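Local coordinates for peptidyl tryptophan dihydroxylase (PDB 7CTQ), which is an FAD-dependent monooxygenase that dihydroxylates a peptidyl tryptophan, a step essential for biogenesis of the tryptophylquinone cofactor, probably that of quinohemoprotein amine dehydrogenase, at residues A[155-160]-A[241-246]; A[159-164]-A[196-201]; A[390-395]-A[420-425]. One frame throughout, in Å; residues are numbered along the deposited sequence.

Contact 1 (A[155-160]-A[241-246]); sequences GPETVS and ARSSTA. With FAD (flavin-adenine dinucleotide), chain C.
Thr245 turns its hydroxyl onto the backbone of 155-160: OG1 accepts the amide N of Thr158 at 2.8 Å, with the N-H aimed almost straight at it (164°). The other branch, the methyl CG2, is anti to the backbone N and lies 3.5 Å from Gly155 O. Glu157 crosses Thr245 obliquely, bent at chi2 (63°), which folds CD back toward the threonine. Its carboxylate is salt-bridged to Arg154, and one water links OE2 to Thr158 O and Ser243 OG. A second water joins Pro156 O to Ala246 N, next to the direct bond from Gly155 N to Ala246 O.

Farther along, Ser160 OG and Ser244 OG meet at 3.0 Å, either one able to donate. Ser244 OG also sits 3.2 Å from the Thr158 methyl CG2, while the buried Ser244 O has no partner in the model. Arg242 lays one guanidinium face over the flavin methyl C7M, which is offset toward the rim, and its NH1 comes within 3.2 Å of FAD C7. Ser160 CB approaches the same methyl to 3.6 Å.

Ser160 and Arg242 form an antiparallel hydrogen-bonded pair, with Ser160 N 2.7 Å from Arg242 O. This is one end of the antiparallel ladder between strands 158-166 and 238-243: it runs out into loops past Ser243, and its Ser160-Arg242 pair lines the FAD pocket beside the dimethylbenzene edge of the isoalloxazine.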
loop_
_atom_site.group_PDB
_atom_site.type_symbol
_atom_site.label_atom_id
_atom_site.label_comp_id
_atom_site.label_asym_id
_atom_site.label_seq_id
_atom_site.Cartn_x
_atom_site.Cartn_y
_atom_site.Cartn_z
ATOM N N GLY A 155 -0.826 3.782 -14.269
ATOM C CA GLY A 155 0.034 4.916 -14.501
ATOM C C GLY A 155 1.082 4.622 -15.551
ATOM O O GLY A 155 1.075 3.565 -16.189
ATOM N N PRO A 156 2.010 5.558 -15.740
ATOM C CA PRO A 156 3.100 5.354 -16.704
ATOM C C PRO A 156 3.789 4.027 -16.451
ATOM O O PRO A 156 4.173 3.730 -15.323
ATOM C CB PRO A 156 4.043 6.530 -16.429
ATOM C CG PRO A 156 3.207 7.541 -15.701
ATOM C CD PRO A 156 2.203 6.762 -14.918
ATOM N N GLU A 157 3.914 3.218 -17.510
ATOM C CA GLU A 157 4.512 1.894 -17.390
ATOM C C GLU A 157 5.942 2.005 -16.873
ATOM O O GLU A 157 6.760 2.745 -17.426
ATOM C CB GLU A 157 4.493 1.174 -18.737
ATOM C CG GLU A 157 4.534 -0.338 -18.586
ATOM C CD GLU A 157 3.304 -0.875 -17.869
ATOM O OE1 GLU A 157 2.191 -0.315 -18.060
ATOM O OE2 GLU A 157 3.454 -1.843 -17.091
ATOM N N THR A 158 6.237 1.272 -15.803
ATOM C CA THR A 158 7.475 1.468 -15.059
ATOM C C THR A 158 8.088 0.118 -14.710
ATOM O O THR A 158 7.377 -0.814 -14.323
ATOM C CB THR A 158 7.201 2.276 -13.775
ATOM O OG1 THR A 158 6.495 3.480 -14.114
ATOM C CG2 THR A 158 8.485 2.660 -13.096
ATOM N N VAL A 159 9.408 0.019 -14.834
ATOM C CA VAL A 159 10.133 -1.208 -14.523
ATOM C C VAL A 159 11.255 -0.883 -13.546
ATOM O O VAL A 159 11.929 0.149 -13.664
ATOM C CB VAL A 159 10.675 -1.899 -15.799
ATOM C CG1 VAL A 159 11.582 -3.055 -15.447
ATOM C CG2 VAL A 159 9.533 -2.431 -16.641
ATOM N N SER A 160 11.432 -1.749 -12.556
ATOM C CA SER A 160 12.540 -1.638 -11.626
ATOM C C SER A 160 13.479 -2.806 -11.916
ATOM O O SER A 160 13.055 -3.964 -11.885
ATOM C CB SER A 160 12.043 -1.644 -10.177
ATOM O OG SER A 160 11.296 -0.455 -9.898
ATOM N N ALA A 241 14.025 -8.220 -13.075
ATOM C CA ALA A 241 13.204 -7.129 -13.577
ATOM C C ALA A 241 11.819 -7.224 -12.941
ATOM O O ALA A 241 11.188 -8.285 -12.969
ATOM C CB ALA A 241 13.132 -7.171 -15.106
ATOM N N ARG A 242 11.365 -6.120 -12.341
ATOM C CA ARG A 242 10.088 -6.047 -11.637
ATOM C C ARG A 242 9.226 -4.978 -12.286
ATOM O O ARG A 242 9.681 -3.842 -12.472
ATOM C CB ARG A 242 10.270 -5.700 -10.153
ATOM C CG ARG A 242 11.037 -6.730 -9.332
ATOM C CD ARG A 242 10.573 -6.777 -7.858
ATOM N NE ARG A 242 11.643 -6.379 -6.940
ATOM C CZ ARG A 242 11.466 -5.729 -5.787
ATOM N NH1 ARG A 242 10.242 -5.434 -5.345
ATOM N NH2 ARG A 242 12.517 -5.412 -5.040
ATOM N N SER A 243 7.984 -5.326 -12.605
ATOM C CA SER A 243 7.016 -4.289 -12.935
ATOM C C SER A 243 6.734 -3.471 -11.682
ATOM O O SER A 243 6.377 -4.025 -10.636
ATOM C CB SER A 243 5.731 -4.893 -13.486
ATOM O OG SER A 243 4.769 -3.867 -13.741
ATOM N N SER A 244 6.943 -2.157 -11.770
ATOM C CA SER A 244 6.678 -1.254 -10.656
ATOM C C SER A 244 5.662 -0.184 -11.041
ATOM O O SER A 244 5.627 0.890 -10.431
ATOM C CB SER A 244 7.977 -0.620 -10.167
ATOM O OG SER A 244 8.609 0.061 -11.231
ATOM N N THR A 245 4.871 -0.458 -12.076
ATOM C CA THR A 245 3.831 0.455 -12.539
ATOM C C THR A 245 2.773 0.673 -11.454
ATOM O O THR A 245 2.392 -0.261 -10.735
ATOM C CB THR A 245 3.175 -0.130 -13.798
ATOM O OG1 THR A 245 4.161 -0.311 -14.832
ATOM C CG2 THR A 245 2.038 0.758 -14.295
ATOM N N ALA A 246 2.283 1.907 -11.349
ATOM C CA ALA A 246 1.146 2.192 -10.476
ATOM C C ALA A 246 -0.119 1.540 -11.038
ATOM O O ALA A 246 -0.526 1.840 -12.164
ATOM C CB ALA A 246 0.965 3.704 -10.335
HETATM P PA FAD C . 3.671 -9.148 -0.837
HETATM O O1A FAD C . 4.503 -8.524 0.214
HETATM O O2A FAD C . 4.350 -9.187 -2.199
HETATM O O5B FAD C . 3.175 -10.539 -0.328
HETATM C C5B FAD C . 2.694 -11.546 -1.239
HETATM C C4B FAD C . 3.030 -12.878 -0.622
HETATM O O4B FAD C . 2.371 -13.926 -1.370
HETATM C C3B FAD C . 4.519 -13.240 -0.589
HETATM O O3B FAD C . 4.836 -13.904 0.632
HETATM C C2B FAD C . 4.682 -14.142 -1.819
HETATM O O2B FAD C . 5.723 -15.107 -1.677
HETATM C C1B FAD C . 3.330 -14.855 -1.827
HETATM N N9A FAD C . 2.884 -15.407 -3.099
HETATM C C8A FAD C . 3.019 -14.893 -4.357
HETATM N N7A FAD C . 2.495 -15.628 -5.307
HETATM C C5A FAD C . 2.008 -16.726 -4.622
HETATM C C6A FAD C . 1.350 -17.899 -5.046
HETATM N N6A FAD C . 1.057 -18.169 -6.317
HETATM N N1A FAD C . 0.986 -18.805 -4.100
HETATM C C2A FAD C . 1.274 -18.544 -2.822
HETATM N N3A FAD C . 1.893 -17.472 -2.313
HETATM C C4A FAD C . 2.233 -16.597 -3.263
HETATM N N1 FAD C . 7.856 -0.975 0.133
HETATM C C2 FAD C . 8.504 -0.357 1.165
HETATM O O2 FAD C . 7.959 -0.170 2.254
HETATM N N3 FAD C . 9.808 0.063 1.002
HETATM C C4 FAD C . 10.570 -0.078 -0.140
HETATM O O4 FAD C . 11.730 0.326 -0.163
HETATM C C4X FAD C . 9.876 -0.733 -1.232
HETATM N N5 FAD C . 10.522 -0.901 -2.356
HETATM C C5X FAD C . 9.860 -1.525 -3.401
HETATM C C6 FAD C . 10.532 -1.706 -4.610
HETATM C C7 FAD C . 9.905 -2.312 -5.695
HETATM C C7M FAD C . 10.662 -2.495 -6.984
HETATM C C8 FAD C . 8.575 -2.745 -5.572
HETATM C C8M FAD C . 7.870 -3.413 -6.723
HETATM C C9 FAD C . 7.903 -2.570 -4.367
HETATM C C9A FAD C . 8.531 -1.960 -3.287
HETATM N N10 FAD C . 7.877 -1.775 -2.052
HETATM C C10 FAD C . 8.517 -1.146 -1.003
HETATM C "C1'" FAD C . 6.475 -2.169 -1.893
HETATM C "C2'" FAD C . 6.269 -3.433 -1.074
HETATM O "O2'" FAD C . 7.091 -4.500 -1.545
HETATM C "C3'" FAD C . 4.798 -3.830 -1.178
HETATM O "O3'" FAD C . 4.019 -2.661 -0.951
HETATM C "C4'" FAD C . 4.330 -4.908 -0.206
HETATM O "O4'" FAD C . 5.294 -5.959 -0.092
HETATM C "C5'" FAD C . 2.993 -5.468 -0.630
HETATM O "O5'" FAD C . 2.506 -6.326 0.412
HETATM P P FAD C . 1.551 -7.515 0.092
HETATM O O1P FAD C . 0.294 -6.914 -0.555
HETATM O O2P FAD C . 1.343 -8.364 1.298
HETATM O O3P FAD C . 2.332 -8.318 -1.032
HETATM O O HOH W 1 3.112 4.207 -12.787
HETATM O O HOH W 2 5.962 -2.658 -16.062
#

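Contact 2 (A[159-164]-A[196-201]); sequences VSLLNV and WQVTLD. With FAD (flavin-adenine dinucleotide), chain C.
Leu161 and Val198 form the middle of three antiparallel hydrogen-bonded pairs, flanked by Val159 with Leu200 and Asn163 with Trp196. Each pair exchanges two N-H...O bonds; Leu161 N reaches Val198 O at 2.8 Å, and the shortest of the six runs from Asn163 N to Trp196 O at 2.7 Å. Between them, the non-hydrogen-bonded pairs Ser160-Thr199 and Leu162-Gln197 bring CA-H groups against carbonyls, as where Gln197 CA lies 3.1 Å from Leu161 O.

One polar side-chain bond spans the strands. Ser160 OG and Thr199 OG1 stand 3.0 Å apart with the proton's owner open, adding to the serine's bond with Ser244 OG.

Apolar contacts gather on the Leu161 face. Val198 has CG1 between its backbone N and carbonyl carbon (chi1 68°), and this methyl meets Leu161 CB at 3.9 Å. Leu161 and Leu200 cross at about a right angle, CD1 to CD1 4.0 Å. Also on this face, Asn163 and Trp196 run side by side in the same direction, amide and indole planes 24° apart, with Asn163 OD1 3.9 Å from Trp196 CE3. The amide ND2 bonds to Glu238 O.

Gln197 faces the flavin from the other side of the sheet. Its OE1 lies 3.5 Å from FAD C6 and is hydrogen-bonded to Tyr195 OH.

Strand 158-166 is thus held between two antiparallel neighbours, 193-201 here and 238-243 on its other edge, while strand 182-188 pairs with the far edge of 193-201. Helix 208-220 covers the Leu200 and Asn163 face through Tyr214, Cys215 and Arg219.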
loop_
_atom_site.group_PDB
_atom_site.type_symbol
_atom_site.label_atom_id
_atom_site.label_comp_id
_atom_site.label_asym_id
_atom_site.label_seq_id
_atom_site.Cartn_x
_atom_site.Cartn_y
_atom_site.Cartn_z
ATOM N N VAL A 159 9.408 0.019 -14.834
ATOM C CA VAL A 159 10.133 -1.208 -14.523
ATOM C C VAL A 159 11.255 -0.883 -13.546
ATOM O O VAL A 159 11.929 0.149 -13.664
ATOM C CB VAL A 159 10.675 -1.899 -15.799
ATOM C CG1 VAL A 159 11.582 -3.055 -15.447
ATOM C CG2 VAL A 159 9.533 -2.431 -16.641
ATOM N N SER A 160 11.432 -1.749 -12.556
ATOM C CA SER A 160 12.540 -1.638 -11.626
ATOM C C SER A 160 13.479 -2.806 -11.916
ATOM O O SER A 160 13.055 -3.964 -11.885
ATOM C CB SER A 160 12.043 -1.644 -10.177
ATOM O OG SER A 160 11.296 -0.455 -9.898
ATOM N N LEU A 161 14.724 -2.494 -12.268
ATOM C CA LEU A 161 15.740 -3.504 -12.553
ATOM C C LEU A 161 16.659 -3.637 -11.348
ATOM O O LEU A 161 17.166 -2.634 -10.836
ATOM C CB LEU A 161 16.561 -3.135 -13.789
ATOM C CG LEU A 161 15.817 -2.793 -15.076
ATOM C CD1 LEU A 161 16.821 -2.329 -16.115
ATOM C CD2 LEU A 161 15.022 -3.990 -15.569
ATOM N N LEU A 162 16.904 -4.872 -10.925
ATOM C CA LEU A 162 17.571 -5.146 -9.664
ATOM C C LEU A 162 18.834 -5.980 -9.887
ATOM O O LEU A 162 18.813 -6.970 -10.626
ATOM C CB LEU A 162 16.605 -5.861 -8.716
ATOM C CG LEU A 162 17.275 -6.630 -7.585
ATOM C CD1 LEU A 162 17.663 -5.669 -6.481
ATOM C CD2 LEU A 162 16.358 -7.714 -7.071
ATOM N N ASN A 163 19.932 -5.572 -9.253
ATOM C CA ASN A 163 21.144 -6.379 -9.163
ATOM C C ASN A 163 21.358 -6.776 -7.711
ATOM O O ASN A 163 21.226 -5.941 -6.807
ATOM C CB ASN A 163 22.369 -5.622 -9.674
ATOM C CG ASN A 163 22.545 -5.714 -11.186
ATOM O OD1 ASN A 163 23.027 -4.775 -11.808
ATOM N ND2 ASN A 163 22.181 -6.854 -11.775
ATOM N N VAL A 164 21.681 -8.049 -7.488
ATOM C CA VAL A 164 21.925 -8.587 -6.156
ATOM C C VAL A 164 23.243 -9.346 -6.191
ATOM O O VAL A 164 23.453 -10.179 -7.077
ATOM C CB VAL A 164 20.789 -9.520 -5.700
ATOM C CG1 VAL A 164 21.138 -10.138 -4.363
ATOM C CG2 VAL A 164 19.465 -8.758 -5.609
ATOM N N TRP A 196 20.910 -3.282 -5.637
ATOM C CA TRP A 196 20.830 -2.070 -6.445
ATOM C C TRP A 196 19.638 -2.205 -7.375
ATOM O O TRP A 196 19.479 -3.230 -8.050
ATOM C CB TRP A 196 22.116 -1.836 -7.241
ATOM C CG TRP A 196 22.122 -0.648 -8.179
ATOM C CD1 TRP A 196 22.548 0.619 -7.898
ATOM C CD2 TRP A 196 21.733 -0.643 -9.559
ATOM N NE1 TRP A 196 22.439 1.418 -9.018
ATOM C CE2 TRP A 196 21.946 0.660 -10.051
ATOM C CE3 TRP A 196 21.225 -1.618 -10.425
ATOM C CZ2 TRP A 196 21.665 1.013 -11.367
ATOM C CZ3 TRP A 196 20.944 -1.261 -11.732
ATOM C CH2 TRP A 196 21.166 0.034 -12.188
ATOM N N GLN A 197 18.805 -1.170 -7.403
ATOM C CA GLN A 197 17.529 -1.232 -8.104
ATOM C C GLN A 197 17.284 0.111 -8.764
ATOM O O GLN A 197 17.259 1.147 -8.093
ATOM C CB GLN A 197 16.402 -1.602 -7.139
ATOM C CG GLN A 197 15.059 -0.972 -7.421
ATOM C CD GLN A 197 14.223 -0.875 -6.164
ATOM O OE1 GLN A 197 13.908 -1.894 -5.532
ATOM N NE2 GLN A 197 13.883 0.355 -5.773
ATOM N N VAL A 198 17.149 0.098 -10.081
ATOM C CA VAL A 198 16.968 1.321 -10.839
ATOM C C VAL A 198 15.565 1.279 -11.413
ATOM O O VAL A 198 15.087 0.223 -11.849
ATOM C CB VAL A 198 18.032 1.510 -11.936
ATOM C CG1 VAL A 198 17.875 0.471 -13.056
ATOM C CG2 VAL A 198 17.974 2.927 -12.477
ATOM N N THR A 199 14.891 2.416 -11.355
ATOM C CA THR A 199 13.501 2.533 -11.766
ATOM C C THR A 199 13.457 3.401 -13.011
ATOM O O THR A 199 14.019 4.503 -13.028
ATOM C CB THR A 199 12.661 3.120 -10.630
ATOM O OG1 THR A 199 12.652 2.183 -9.545
ATOM C CG2 THR A 199 11.216 3.386 -11.092
ATOM N N LEU A 200 12.835 2.877 -14.059
ATOM C CA LEU A 200 12.882 3.492 -15.372
ATOM C C LEU A 200 11.546 3.279 -16.057
ATOM O O LEU A 200 10.748 2.429 -15.653
ATOM C CB LEU A 200 13.986 2.882 -16.251
ATOM C CG LEU A 200 15.406 2.782 -15.700
ATOM C CD1 LEU A 200 16.131 1.623 -16.363
ATOM C CD2 LEU A 200 16.127 4.096 -15.939
ATOM N N ASP A 201 11.330 4.042 -17.121
ATOM C CA ASP A 201 10.223 3.759 -18.023
ATOM C C ASP A 201 10.430 2.403 -18.686
ATOM O O ASP A 201 11.554 2.031 -19.039
ATOM C CB ASP A 201 10.114 4.858 -19.074
ATOM C CG ASP A 201 8.679 5.191 -19.416
ATOM O OD1 ASP A 201 8.036 4.390 -20.135
ATOM O OD2 ASP A 201 8.196 6.241 -18.946
HETATM P PA FAD C . 3.671 -9.148 -0.837
HETATM O O1A FAD C . 4.503 -8.524 0.214
HETATM O O2A FAD C . 4.350 -9.187 -2.199
HETATM O O5B FAD C . 3.175 -10.539 -0.328
HETATM C C5B FAD C . 2.694 -11.546 -1.239
HETATM C C4B FAD C . 3.030 -12.878 -0.622
HETATM O O4B FAD C . 2.371 -13.926 -1.370
HETATM C C3B FAD C . 4.519 -13.240 -0.589
HETATM O O3B FAD C . 4.836 -13.904 0.632
HETATM C C2B FAD C . 4.682 -14.142 -1.819
HETATM O O2B FAD C . 5.723 -15.107 -1.677
HETATM C C1B FAD C . 3.330 -14.855 -1.827
HETATM N N9A FAD C . 2.884 -15.407 -3.099
HETATM C C8A FAD C . 3.019 -14.893 -4.357
HETATM N N7A FAD C . 2.495 -15.628 -5.307
HETATM C C5A FAD C . 2.008 -16.726 -4.622
HETATM C C6A FAD C . 1.350 -17.899 -5.046
HETATM N N6A FAD C . 1.057 -18.169 -6.317
HETATM N N1A FAD C . 0.986 -18.805 -4.100
HETATM C C2A FAD C . 1.274 -18.544 -2.822
HETATM N N3A FAD C . 1.893 -17.472 -2.313
HETATM C C4A FAD C . 2.233 -16.597 -3.263
HETATM N N1 FAD C . 7.856 -0.975 0.133
HETATM C C2 FAD C . 8.504 -0.357 1.165
HETATM O O2 FAD C . 7.959 -0.170 2.254
HETATM N N3 FAD C . 9.808 0.063 1.002
HETATM C C4 FAD C . 10.570 -0.078 -0.140
HETATM O O4 FAD C . 11.730 0.326 -0.163
HETATM C C4X FAD C . 9.876 -0.733 -1.232
HETATM N N5 FAD C . 10.522 -0.901 -2.356
HETATM C C5X FAD C . 9.860 -1.525 -3.401
HETATM C C6 FAD C . 10.532 -1.706 -4.610
HETATM C C7 FAD C . 9.905 -2.312 -5.695
HETATM C C7M FAD C . 10.662 -2.495 -6.984
HETATM C C8 FAD C . 8.575 -2.745 -5.572
HETATM C C8M FAD C . 7.870 -3.413 -6.723
HETATM C C9 FAD C . 7.903 -2.570 -4.367
HETATM C C9A FAD C . 8.531 -1.960 -3.287
HETATM N N10 FAD C . 7.877 -1.775 -2.052
HETATM C C10 FAD C . 8.517 -1.146 -1.003
HETATM C "C1'" FAD C . 6.475 -2.169 -1.893
HETATM C "C2'" FAD C . 6.269 -3.433 -1.074
HETATM O "O2'" FAD C . 7.091 -4.500 -1.545
HETATM C "C3'" FAD C . 4.798 -3.830 -1.178
HETATM O "O3'" FAD C . 4.019 -2.661 -0.951
HETATM C "C4'" FAD C . 4.330 -4.908 -0.206
HETATM O "O4'" FAD C . 5.294 -5.959 -0.092
HETATM C "C5'" FAD C . 2.993 -5.468 -0.630
HETATM O "O5'" FAD C . 2.506 -6.326 0.412
HETATM P P FAD C . 1.551 -7.515 0.092
HETATM O O1P FAD C . 0.294 -6.914 -0.555
HETATM O O2P FAD C . 1.343 -8.364 1.298
HETATM O O3P FAD C . 2.332 -8.318 -1.032
#

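Contact 3 (A[390-395]-A[420-425]); sequences QGVELA and RMVRRW
A tight beta hairpin, strands 388-389 and 392-393, packs through Val392 and the following Leu394 against Met421, Val422 and Trp425 of helix 416-428, in the C-terminal part of the chain. Gln390 and Gly391 make the two-residue turn. Both have positive phi, and their backbone angles are close to those of a type I' turn; at the second position a CB would be jammed against the preceding carbonyl O. Gly391 N is hydrogen-bonded to His388 ND1.

The interface is apolar, and the helix supplies it from one side, with residues one and four places beyond Met421. Met421 and Val392 slide past each other in opposite directions. The methionine bends at chi3 (53°), and CE ends 3.7 Å from Val392 CG2. Its sulfur lies nearer the turn, with SD 4.1 Å from Gln390 CB; the rest of the glutamine leads away from the helix.

Val392 offers its other methyl to Val422, the two side chains crossing with Val392 CG1 4.1 Å from Val422 CG2. That same Val422 CG2 also faces Leu394 CD2 at a looser 4.4 Å, so one methyl serves both hairpin-side residues. Leu389 of the hairpin touches Leu394, Met421 and Trp425, and Val377 of strand 370-378 touches both Leu394 and Trp425, which closes the small core.

Leu394 and Trp425 reach toward each other tip to tip in a CH-pi contact: Leu394 CD1 sits over the centre of the indole six-membered ring, 3.6 Å from its centroid and 9° off the normal.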
loop_
_atom_site.group_PDB
_atom_site.type_symbol
_atom_site.label_atom_id
_atom_site.label_comp_id
_atom_site.label_asym_id
_atom_site.label_seq_id
_atom_site.Cartn_x
_atom_site.Cartn_y
_atom_site.Cartn_z
ATOM N N GLN A 390 -17.312 12.936 16.586
ATOM C CA GLN A 390 -17.428 12.505 17.986
ATOM C C GLN A 390 -18.883 12.259 18.381
ATOM O O GLN A 390 -19.333 12.671 19.450
ATOM C CB GLN A 390 -16.779 13.521 18.930
ATOM C CG GLN A 390 -15.258 13.551 18.859
ATOM C CD GLN A 390 -14.609 12.288 19.432
ATOM O OE1 GLN A 390 -14.806 11.956 20.603
ATOM N NE2 GLN A 390 -13.817 11.590 18.606
ATOM N N GLY A 391 -19.636 11.608 17.491
ATOM C CA GLY A 391 -21.014 11.245 17.742
ATOM C C GLY A 391 -22.045 12.201 17.184
ATOM O O GLY A 391 -23.223 11.832 17.089
ATOM N N VAL A 392 -21.643 13.417 16.827
ATOM C CA VAL A 392 -22.562 14.420 16.304
ATOM C C VAL A 392 -22.693 14.194 14.804
ATOM O O VAL A 392 -21.757 14.467 14.051
ATOM C CB VAL A 392 -22.073 15.841 16.603
ATOM C CG1 VAL A 392 -23.152 16.856 16.236
ATOM C CG2 VAL A 392 -21.671 15.956 18.063
ATOM N N GLU A 393 -23.844 13.685 14.371
ATOM C CA GLU A 393 -24.083 13.513 12.946
ATOM C C GLU A 393 -24.214 14.872 12.273
ATOM O O GLU A 393 -24.901 15.764 12.775
ATOM C CB GLU A 393 -25.350 12.690 12.702
ATOM C CG GLU A 393 -25.384 11.353 13.403
ATOM C CD GLU A 393 -26.516 10.476 12.899
ATOM O OE1 GLU A 393 -26.219 9.491 12.196
ATOM O OE2 GLU A 393 -27.697 10.775 13.192
ATOM N N LEU A 394 -23.577 15.014 11.112
ATOM C CA LEU A 394 -23.533 16.291 10.407
ATOM C C LEU A 394 -24.648 16.480 9.389
ATOM O O LEU A 394 -25.026 17.623 9.106
ATOM C CB LEU A 394 -22.190 16.440 9.696
ATOM C CG LEU A 394 -20.960 16.365 10.588
ATOM C CD1 LEU A 394 -19.721 16.343 9.700
ATOM C CD2 LEU A 394 -20.920 17.538 11.550
ATOM N N ALA A 395 -25.164 15.404 8.796
ATOM C CA ALA A 395 -26.182 15.577 7.760
ATOM C C ALA A 395 -27.412 16.349 8.231
ATOM O O ALA A 395 -27.908 17.188 7.455
ATOM C CB ALA A 395 -26.591 14.208 7.193
ATOM N N ARG A 420 -18.762 24.318 19.235
ATOM C CA ARG A 420 -17.529 24.882 18.697
ATOM C C ARG A 420 -16.846 23.899 17.760
ATOM O O ARG A 420 -16.240 24.308 16.763
ATOM C CB ARG A 420 -16.585 25.291 19.835
ATOM C CG ARG A 420 -17.030 26.539 20.611
ATOM C CD ARG A 420 -15.971 27.002 21.622
ATOM N NE ARG A 420 -15.584 25.928 22.539
ATOM C CZ ARG A 420 -16.161 25.705 23.722
ATOM N NH1 ARG A 420 -17.163 26.483 24.133
ATOM N NH2 ARG A 420 -15.744 24.702 24.491
ATOM N N MET A 421 -16.961 22.603 18.052
ATOM C CA MET A 421 -16.424 21.580 17.164
ATOM C C MET A 421 -17.115 21.617 15.806
ATOM O O MET A 421 -16.458 21.554 14.760
ATOM C CB MET A 421 -16.580 20.209 17.817
ATOM C CG MET A 421 -16.063 19.034 17.021
ATOM S SD MET A 421 -16.629 17.460 17.736
ATOM C CE MET A 421 -18.406 17.728 17.813
ATOM N N VAL A 422 -18.445 21.737 15.801
ATOM C CA VAL A 422 -19.175 21.738 14.539
ATOM C C VAL A 422 -18.856 22.992 13.735
ATOM O O VAL A 422 -18.712 22.935 12.507
ATOM C CB VAL A 422 -20.684 21.592 14.800
ATOM C CG1 VAL A 422 -21.486 22.092 13.599
ATOM C CG2 VAL A 422 -21.007 20.137 15.158
ATOM N N ARG A 423 -18.729 24.137 14.415
ATOM C CA ARG A 423 -18.403 25.389 13.732
ATOM C C ARG A 423 -17.043 25.330 13.050
ATOM O O ARG A 423 -16.867 25.865 11.949
ATOM C CB ARG A 423 -18.422 26.546 14.726
ATOM C CG ARG A 423 -19.793 26.893 15.244
ATOM C CD ARG A 423 -19.720 28.082 16.191
ATOM N NE ARG A 423 -21.052 28.573 16.540
ATOM C CZ ARG A 423 -21.738 29.466 15.830
ATOM N NH1 ARG A 423 -21.225 29.982 14.723
ATOM N NH2 ARG A 423 -22.938 29.852 16.236
ATOM N N ARG A 424 -16.056 24.731 13.713
ATOM C CA ARG A 424 -14.728 24.607 13.115
ATOM C C ARG A 424 -14.759 23.734 11.867
ATOM O O ARG A 424 -14.096 24.040 10.876
ATOM C CB ARG A 424 -13.749 24.035 14.136
ATOM C CG ARG A 424 -13.367 25.008 15.237
ATOM C CD ARG A 424 -12.132 24.518 15.969
ATOM N NE ARG A 424 -12.283 23.143 16.451
ATOM C CZ ARG A 424 -12.816 22.818 17.626
ATOM N NH1 ARG A 424 -13.259 23.772 18.442
ATOM N NH2 ARG A 424 -12.919 21.541 17.984
ATOM N N TRP A 425 -15.507 22.627 11.903
ATOM C CA TRP A 425 -15.635 21.796 10.708
ATOM C C TRP A 425 -16.254 22.586 9.560
ATOM O O TRP A 425 -15.761 22.549 8.429
ATOM C CB TRP A 425 -16.465 20.544 11.021
ATOM C CG TRP A 425 -16.483 19.539 9.913
ATOM C CD1 TRP A 425 -15.562 18.557 9.683
ATOM C CD2 TRP A 425 -17.465 19.420 8.875
ATOM N NE1 TRP A 425 -15.915 17.833 8.564
ATOM C CE2 TRP A 425 -17.079 18.343 8.054
ATOM C CE3 TRP A 425 -18.643 20.120 8.564
ATOM C CZ2 TRP A 425 -17.826 17.945 6.936
ATOM C CZ3 TRP A 425 -19.384 19.722 7.453
ATOM C CH2 TRP A 425 -18.972 18.643 6.657
#

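How the contacts relate
Contacts 1 and 2 use the two edges of one strand, 158-166, and share Val159 and Ser160; their centres are 10 Å apart. They also touch directly: Thr158 CG2 of contact 1 lies 3.5 Å from Thr199 CG2 of contact 2, and Ala241 CB is 3.7 Å from Leu161 CD2. Both reach the flavin, so the three strands together present Ser160, Gln197 and Arg242 to the same end of the isoalloxazine. Contact 3 stands apart, on the opposite side of the chain's centre and later in sequence. Its nearest atoms are about 29 Å from contact 1 and about 36 Å from contact 2, and it is plain packing, remote from that shared flavin site.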